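Local structure of putative dimetal phosphatase (Danio rerio, 2NXF) at residues 232-237 / 270-275; 188-193 / 236-241. The protein probably hydrolyses ADP-ribose and CDP-alcohols such as CDP-choline, using a dinuclear metal centre of the calcineurin-like phosphoesterase type. All coordinates share one frame; numbering follows the deposited sequence.

Interaction 1: residues 232-237 / 270-275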
ATOM      1  N   HIS A 232      -1.583   1.699  12.036  1.00 23.60           N
ATOM      2  CA  HIS A 232      -2.016   2.455  13.228  1.00 23.96           C
ATOM      3  C   HIS A 232      -3.542   2.448  13.329  1.00 24.21           C
ATOM      4  O   HIS A 232      -4.221   2.881  12.406  1.00 23.33           O
ATOM      5  CB  HIS A 232      -1.485   3.893  13.203  1.00 24.46           C
ATOM      6  CG  HIS A 232      -1.447   4.526  14.559  1.00 25.32           C
ATOM      7  ND1 HIS A 232      -2.558   4.601  15.376  1.00 28.38           N
ATOM      8  CD2 HIS A 232      -0.431   5.096  15.248  1.00 26.48           C
ATOM      9  CE1 HIS A 232      -2.222   5.192  16.512  1.00 28.33           C
ATOM     10  NE2 HIS A 232      -0.937   5.501  16.460  1.00 26.77           N
ATOM     11  N   PRO A 233      -4.087   1.940  14.456  1.00 24.58           N
ATOM     12  CA  PRO A 233      -5.537   1.899  14.616  1.00 24.82           C
ATOM     13  C   PRO A 233      -6.273   3.243  14.457  1.00 25.34           C
ATOM     14  O   PRO A 233      -7.476   3.239  14.178  1.00 25.86           O
ATOM     15  CB  PRO A 233      -5.724   1.359  16.049  1.00 25.27           C
ATOM     16  CG  PRO A 233      -4.495   0.613  16.329  1.00 26.24           C
ATOM     17  CD  PRO A 233      -3.390   1.340  15.615  1.00 25.06           C
ATOM     18  N   CYS A 234      -5.576   4.370  14.657  0.60 25.69           N
ATOM     19  CA  CYS A 234      -6.194   5.703  14.463  0.60 26.72           C
ATOM     20  C   CYS A 234      -6.351   6.074  12.995  0.60 25.83           C
ATOM     21  O   CYS A 234      -7.081   7.014  12.665  0.60 25.13           O
ATOM     22  CB  CYS A 234      -5.426   6.831  15.180  0.60 27.21           C
ATOM     23  SG  CYS A 234      -3.626   6.919  14.918  0.60 33.83           S
ATOM     24  N   ALA A 235      -5.665   5.338  12.126  1.00 25.07           N
ATOM     25  CA  ALA A 235      -5.582   5.695  10.706  1.00 24.77           C
ATOM     26  C   ALA A 235      -6.377   4.798   9.773  1.00 25.30           C
ATOM     27  O   ALA A 235      -6.371   5.017   8.562  1.00 25.69           O
ATOM     28  CB  ALA A 235      -4.101   5.748  10.253  1.00 25.12           C
ATOM     29  N   ALA A 236      -7.062   3.791  10.316  1.00 24.86           N
ATOM     30  CA  ALA A 236      -7.806   2.855   9.463  1.00 25.41           C
ATOM     31  C   ALA A 236      -8.789   2.066  10.300  1.00 25.88           C
ATOM     32  O   ALA A 236      -8.627   1.955  11.509  1.00 25.48           O
ATOM     33  CB  ALA A 236      -6.862   1.898   8.774  1.00 26.34           C
ATOM     34  N   ASP A 237      -9.790   1.500   9.635  1.00 25.86           N
ATOM     35  CA  ASP A 237     -10.711   0.583  10.305  1.00 26.76           C
ATOM     36  C   ASP A 237      -9.921  -0.646  10.793  1.00 25.98           C
ATOM     37  O   ASP A 237      -9.023  -1.114  10.091  1.00 25.35           O
ATOM     38  CB  ASP A 237     -11.826   0.163   9.352  1.00 28.21           C
ATOM     39  CG  ASP A 237     -12.923  -0.614  10.056  1.00 32.35           C
ATOM     40  OD1 ASP A 237     -12.783  -1.843  10.247  1.00 37.34           O
ATOM     41  OD2 ASP A 237     -13.943  -0.000  10.460  1.00 37.83           O
ATOM     42  N   GLY A 270      -7.954   7.345   5.999  1.00 24.74           N
ATOM     43  CA  GLY A 270      -7.835   7.747   7.394  1.00 23.99           C
ATOM     44  C   GLY A 270      -6.497   8.432   7.558  1.00 24.23           C
ATOM     45  O   GLY A 270      -5.647   8.375   6.663  1.00 24.87           O
ATOM     46  N   ARG A 271      -6.303   9.078   8.696  1.00 23.96           N
ATOM     47  CA  ARG A 271      -5.029   9.743   8.983  1.00 24.39           C
ATOM     48  C   ARG A 271      -4.957  10.087  10.449  1.00 24.69           C
ATOM     49  O   ARG A 271      -5.978  10.389  11.077  1.00 24.01           O
ATOM     50  CB  ARG A 271      -4.880  11.022   8.152  1.00 24.10           C
ATOM     51  CG  ARG A 271      -6.055  12.012   8.316  1.00 26.00           C
ATOM     52  CD  ARG A 271      -5.934  13.166   7.342  1.00 25.52           C
ATOM     53  NE  ARG A 271      -5.941  12.717   5.942  1.00 28.13           N
ATOM     54  CZ  ARG A 271      -5.754  13.534   4.908  1.00 25.80           C
ATOM     55  NH1 ARG A 271      -5.530  14.831   5.138  1.00 25.95           N
ATOM     56  NH2 ARG A 271      -5.777  13.047   3.664  1.00 24.88           N
ATOM     57  N   CYS A 272      -3.744  10.076  10.990  1.00 25.19           N
ATOM     58  CA  CYS A 272      -3.523  10.509  12.372  1.00 27.12           C
ATOM     59  C   CYS A 272      -2.036  10.675  12.607  1.00 27.00           C
ATOM     60  O   CYS A 272      -1.225  10.163  11.851  1.00 26.99           O
ATOM     61  CB  CYS A 272      -4.066   9.488  13.366  1.00 27.99           C
ATOM     62  SG  CYS A 272      -3.276   7.892  13.194  1.00 34.43           S
ATOM     63  N   THR A 273      -1.701  11.393  13.671  1.00 27.82           N
ATOM     64  CA  THR A 273      -0.321  11.529  14.105  1.00 29.20           C
ATOM     65  C   THR A 273      -0.150  10.632  15.327  1.00 29.47           C
ATOM     66  O   THR A 273      -0.949  10.713  16.276  1.00 29.12           O
ATOM     67  CB  THR A 273      -0.025  12.989  14.489  1.00 30.21           C
ATOM     68  OG1 THR A 273      -0.498  13.850  13.444  1.00 32.79           O
ATOM     69  CG2 THR A 273       1.467  13.201  14.694  1.00 31.49           C
ATOM     70  N   ASP A 274       0.876   9.779  15.308  1.00 30.09           N
ATOM     71  CA  ASP A 274       1.192   8.958  16.474  1.00 31.54           C
ATOM     72  C   ASP A 274       1.747   9.848  17.593  1.00 31.88           C
ATOM     73  O   ASP A 274       2.208  10.955  17.324  1.00 31.13           O
ATOM     74  CB  ASP A 274       2.216   7.870  16.133  1.00 32.28           C
ATOM     75  CG  ASP A 274       2.429   6.914  17.289  1.00 36.01           C
ATOM     76  OD1 ASP A 274       1.542   6.067  17.509  1.00 40.10           O
ATOM     77  OD2 ASP A 274       3.447   7.041  18.016  1.00 38.32           O
ATOM     78  N   SER A 275       1.720   9.367  18.837  1.00 33.20           N
ATOM     79  CA  SER A 275       2.333  10.116  19.945  1.00 34.53           C
ATOM     80  C   SER A 275       3.826  10.425  19.711  1.00 34.66           C
ATOM     81  O   SER A 275       4.348  11.403  20.257  1.00 34.92           O
ATOM     82  CB  SER A 275       2.115   9.421  21.303  1.00 34.59           C
ATOM     83  OG  SER A 275       2.642   8.100  21.302  1.00 38.16           O
TER
HETATM   84  O   HOH W   1      -8.518   7.998  10.615  1.00 30.93           O
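C272 is linked to C234 by a disulfide, SG to SG at 2.0 Å, tying the loop to the strand covalently. C234 has two modelled conformers, and this geometry belongs to one. The SG of C272, held between its own backbone N and carbonyl carbon (chi1 61°), also lies over one face of the H232 ring, 4.2 Å from the centroid, and meets A235 CB at 3.7 Å. Small A235 is buried here, its methyl also touching H280. The loop side is a type I beta turn from H232 to A235; its partner, 270-273, is an outermost strand of a mixed sheet in the calcineurin-like fold, paired antiparallel with 279-282. H232 uses both ring nitrogens: ND1 takes a nearly straight bond from C234 N (3.1 Å), while NE2 gives a bent one, 131° at the hydrogen, to the anti lone pair of D274 OD1 at 2.8 Å. That oxygen also forms a salt bridge with R253, and H280 packs edge-to-face with the H232 ring. At G270, CA approaches A235 O at 3.3 Å in a CH...O contact, where any CB would clash with that oxygen. A water donates to C234 O (2.7 Å) and accepts from R271 N.

Interaction 2: residues 188-193 / 236-241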
ATOM      1  N   VAL A 188     -16.294  -6.398  16.557  1.00 26.68           N
ATOM      2  CA  VAL A 188     -15.780  -5.205  17.227  0.50 26.17           C
ATOM      3  C   VAL A 188     -14.347  -5.419  17.706  1.00 26.05           C
ATOM      4  O   VAL A 188     -13.947  -6.540  18.034  1.00 26.25           O
ATOM      5  CB  VAL A 188     -16.677  -4.769  18.423  0.50 26.35           C
ATOM      6  CG1 VAL A 188     -17.956  -4.106  17.925  0.50 26.45           C
ATOM      7  CG2 VAL A 188     -16.991  -5.946  19.341  0.50 25.92           C
ATOM      8  N   GLY A 189     -13.568  -4.338  17.718  1.00 25.50           N
ATOM      9  CA  GLY A 189     -12.203  -4.372  18.232  1.00 24.94           C
ATOM     10  C   GLY A 189     -11.141  -4.779  17.222  1.00 24.30           C
ATOM     11  O   GLY A 189     -11.444  -5.084  16.060  1.00 23.76           O
ATOM     12  N   LEU A 190      -9.892  -4.802  17.677  1.00 24.37           N
ATOM     13  CA  LEU A 190      -8.749  -5.012  16.775  1.00 24.62           C
ATOM     14  C   LEU A 190      -8.594  -6.437  16.238  1.00 24.41           C
ATOM     15  O   LEU A 190      -7.891  -6.642  15.243  1.00 23.57           O
ATOM     16  CB  LEU A 190      -7.432  -4.540  17.423  1.00 24.97           C
ATOM     17  CG  LEU A 190      -7.342  -3.099  17.944  1.00 26.55           C
ATOM     18  CD1 LEU A 190      -5.985  -2.854  18.585  1.00 28.89           C
ATOM     19  CD2 LEU A 190      -7.585  -2.075  16.837  1.00 28.38           C
ATOM     20  N   GLU A 191      -9.242  -7.416  16.878  1.00 24.20           N
ATOM     21  CA  GLU A 191      -9.140  -8.816  16.409  1.00 24.75           C
ATOM     22  C   GLU A 191      -9.817  -9.036  15.060  1.00 24.07           C
ATOM     23  O   GLU A 191      -9.605 -10.070  14.425  1.00 23.46           O
ATOM     24  CB  GLU A 191      -9.720  -9.811  17.432  1.00 24.72           C
ATOM     25  CG  GLU A 191      -8.846 -10.050  18.664  1.00 29.21           C
ATOM     26  CD  GLU A 191      -7.604 -10.888  18.381  1.00 32.79           C
ATOM     27  OE1 GLU A 191      -7.730 -12.044  17.914  1.00 34.20           O
ATOM     28  OE2 GLU A 191      -6.492 -10.396  18.653  1.00 35.75           O
ATOM     29  N   GLN A 192     -10.630  -8.065  14.625  1.00 23.53           N
ATOM     30  CA  GLN A 192     -11.215  -8.096  13.276  1.00 23.52           C
ATOM     31  C   GLN A 192     -10.168  -8.257  12.172  1.00 23.41           C
ATOM     32  O   GLN A 192     -10.473  -8.783  11.096  1.00 23.91           O
ATOM     33  CB  GLN A 192     -11.984  -6.809  12.998  1.00 23.44           C
ATOM     34  CG  GLN A 192     -13.215  -6.593  13.849  1.00 24.82           C
ATOM     35  CD  GLN A 192     -13.917  -5.308  13.449  1.00 26.55           C
ATOM     36  OE1 GLN A 192     -14.566  -5.254  12.403  1.00 28.29           O
ATOM     37  NE2 GLN A 192     -13.766  -4.262  14.260  1.00 26.12           N
ATOM     38  N   ARG A 193      -8.945  -7.806  12.439  1.00 22.71           N
ATOM     39  CA  ARG A 193      -7.881  -7.788  11.423  1.00 23.23           C
ATOM     40  C   ARG A 193      -7.426  -9.175  10.984  1.00 23.20           C
ATOM     41  O   ARG A 193      -6.762  -9.312   9.954  1.00 22.93           O
ATOM     42  CB  ARG A 193      -6.672  -6.978  11.912  1.00 23.44           C
ATOM     43  CG  ARG A 193      -5.831  -7.668  12.984  1.00 23.79           C
ATOM     44  CD  ARG A 193      -4.789  -6.681  13.541  1.00 23.65           C
ATOM     45  NE  ARG A 193      -3.851  -7.300  14.474  1.00 25.25           N
ATOM     46  CZ  ARG A 193      -4.087  -7.524  15.768  1.00 25.18           C
ATOM     47  NH1 ARG A 193      -5.271  -7.224  16.323  1.00 24.13           N
ATOM     48  NH2 ARG A 193      -3.139  -8.071  16.532  1.00 27.16           N
ATOM     49  N   ALA A 236      -7.062   3.791  10.316  1.00 24.86           N
ATOM     50  CA  ALA A 236      -7.806   2.855   9.463  1.00 25.41           C
ATOM     51  C   ALA A 236      -8.789   2.066  10.300  1.00 25.88           C
ATOM     52  O   ALA A 236      -8.627   1.955  11.509  1.00 25.48           O
ATOM     53  CB  ALA A 236      -6.862   1.898   8.774  1.00 26.34           C
ATOM     54  N   ASP A 237      -9.790   1.500   9.635  1.00 25.86           N
ATOM     55  CA  ASP A 237     -10.711   0.583  10.305  1.00 26.76           C
ATOM     56  C   ASP A 237      -9.921  -0.646  10.793  1.00 25.98           C
ATOM     57  O   ASP A 237      -9.023  -1.114  10.091  1.00 25.35           O
ATOM     58  CB  ASP A 237     -11.826   0.163   9.352  1.00 28.21           C
ATOM     59  CG  ASP A 237     -12.923  -0.614  10.056  1.00 32.35           C
ATOM     60  OD1 ASP A 237     -12.783  -1.843  10.247  1.00 37.34           O
ATOM     61  OD2 ASP A 237     -13.943  -0.000  10.460  1.00 37.83           O
ATOM     62  N   PRO A 238     -10.246  -1.167  11.996  1.00 26.22           N
ATOM     63  CA  PRO A 238      -9.522  -2.338  12.529  1.00 26.09           C
ATOM     64  C   PRO A 238      -9.482  -3.528  11.560  1.00 26.11           C
ATOM     65  O   PRO A 238      -8.493  -4.256  11.538  1.00 25.82           O
ATOM     66  CB  PRO A 238     -10.325  -2.727  13.767  1.00 26.46           C
ATOM     67  CG  PRO A 238     -11.077  -1.539  14.146  1.00 27.36           C
ATOM     68  CD  PRO A 238     -11.285  -0.693  12.928  1.00 26.32           C
ATOM     69  N   ILE A 239     -10.522  -3.711  10.748  1.00 25.79           N
ATOM     70  CA  ILE A 239     -10.530  -4.858   9.837  1.00 25.50           C
ATOM     71  C   ILE A 239      -9.455  -4.756   8.770  1.00 25.84           C
ATOM     72  O   ILE A 239      -9.164  -5.747   8.094  1.00 25.59           O
ATOM     73  CB  ILE A 239     -11.911  -5.125   9.186  1.00 25.68           C
ATOM     74  CG1 ILE A 239     -12.001  -6.599   8.721  1.00 24.85           C
ATOM     75  CG2 ILE A 239     -12.184  -4.127   8.050  1.00 26.71           C
ATOM     76  CD1 ILE A 239     -13.424  -7.075   8.372  1.00 26.06           C
ATOM     77  N   CYS A 240      -8.888  -3.552   8.592  1.00 24.96           N
ATOM     78  CA  CYS A 240      -7.896  -3.329   7.540  1.00 24.98           C
ATOM     79  C   CYS A 240      -6.447  -3.366   8.015  1.00 24.06           C
ATOM     80  O   CYS A 240      -5.530  -3.187   7.214  1.00 24.63           O
ATOM     81  CB  CYS A 240      -8.163  -1.986   6.860  1.00 25.32           C
ATOM     82  SG  CYS A 240      -9.700  -2.004   5.962  1.00 31.41           S
ATOM     83  N   LEU A 241      -6.222  -3.578   9.307  1.00 23.43           N
ATOM     84  CA  LEU A 241      -4.843  -3.483   9.846  1.00 23.08           C
ATOM     85  C   LEU A 241      -4.027  -4.739   9.555  1.00 23.52           C
ATOM     86  O   LEU A 241      -4.582  -5.861   9.525  1.00 23.82           O
ATOM     87  CB  LEU A 241      -4.894  -3.320  11.377  1.00 23.15           C
ATOM     88  CG  LEU A 241      -5.543  -2.027  11.883  1.00 22.04           C
ATOM     89  CD1 LEU A 241      -5.848  -2.113  13.378  1.00 22.98           C
ATOM     90  CD2 LEU A 241      -4.628  -0.838  11.551  1.00 24.92           C
TER
HETATM   91  O   HOH W   2     -15.024  -3.074  10.866  1.00 43.10           O
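In Q192, chi1 of -66° sets CG anti to the carbonyl carbon, and the chain extended beyond carries the amide to the P238 ring; R193 turns CG between its backbone N and carbonyl carbon (chi1 73°), from where the extended chain passes L241. The Q192 side chain runs alongside P238, pointing the same way, with NE2 3.8 Å from both ring atoms CB and CG. Its amide serves two partners: NE2 donates back to G189 O at 3.1 Å, and OE1 accepts from a water at 2.7 Å that also donates to D237 OD1. This oxygen accepts from I239 N at 3.0 Å, an Asx turn at the start of the 3-10 segment 238-240, which packs at the surface on the 3-10 segment 190-193 of the other loop, I239 CG1 lying 3.6 Å from Q192 O. An alanine in place of Q192 would probably leave the water without one of its acceptors and the P238 ring less well covered. Glycine suits position 189, because at its positive phi a CB would jam against the preceding carbonyl oxygen. R193 CB rests on P238 O at 3.3 Å, and its guanidinium folds back so that NH1 donates to L190 O at 2.9 Å from above the carbonyl plane, opposite the face met by R193 N. The two leucines touch by methyls, L190 CD2 and L241 CD1, at 3.9 Å. R193 NE bonds to W243 O, N198 ND2 serves both I239 O and R193 O, and the side chains of L190 and R193 lie against H245, where helix 245-253 begins.

In the fold
The two interactions share A236 and D237, and their centres lie about 12 Å apart on the same side of the chain's centre. In sequence, 188-193 comes first, between helices 162-174 and 203-219; the loop 232-241 follows strand 222-227 and precedes helix 245-253; 270-275 comes last. One continuous loop is thus fastened at its beginning to an outer strand of the seven-stranded sheet and at its end to a surface loop. P233 CB meets L190 CD2 where the contacts adjoin. The I239 side chain is about 7 Å from that of the zinc ligand H265, so both contacts hold a loop that nears the dinuclear site at I239.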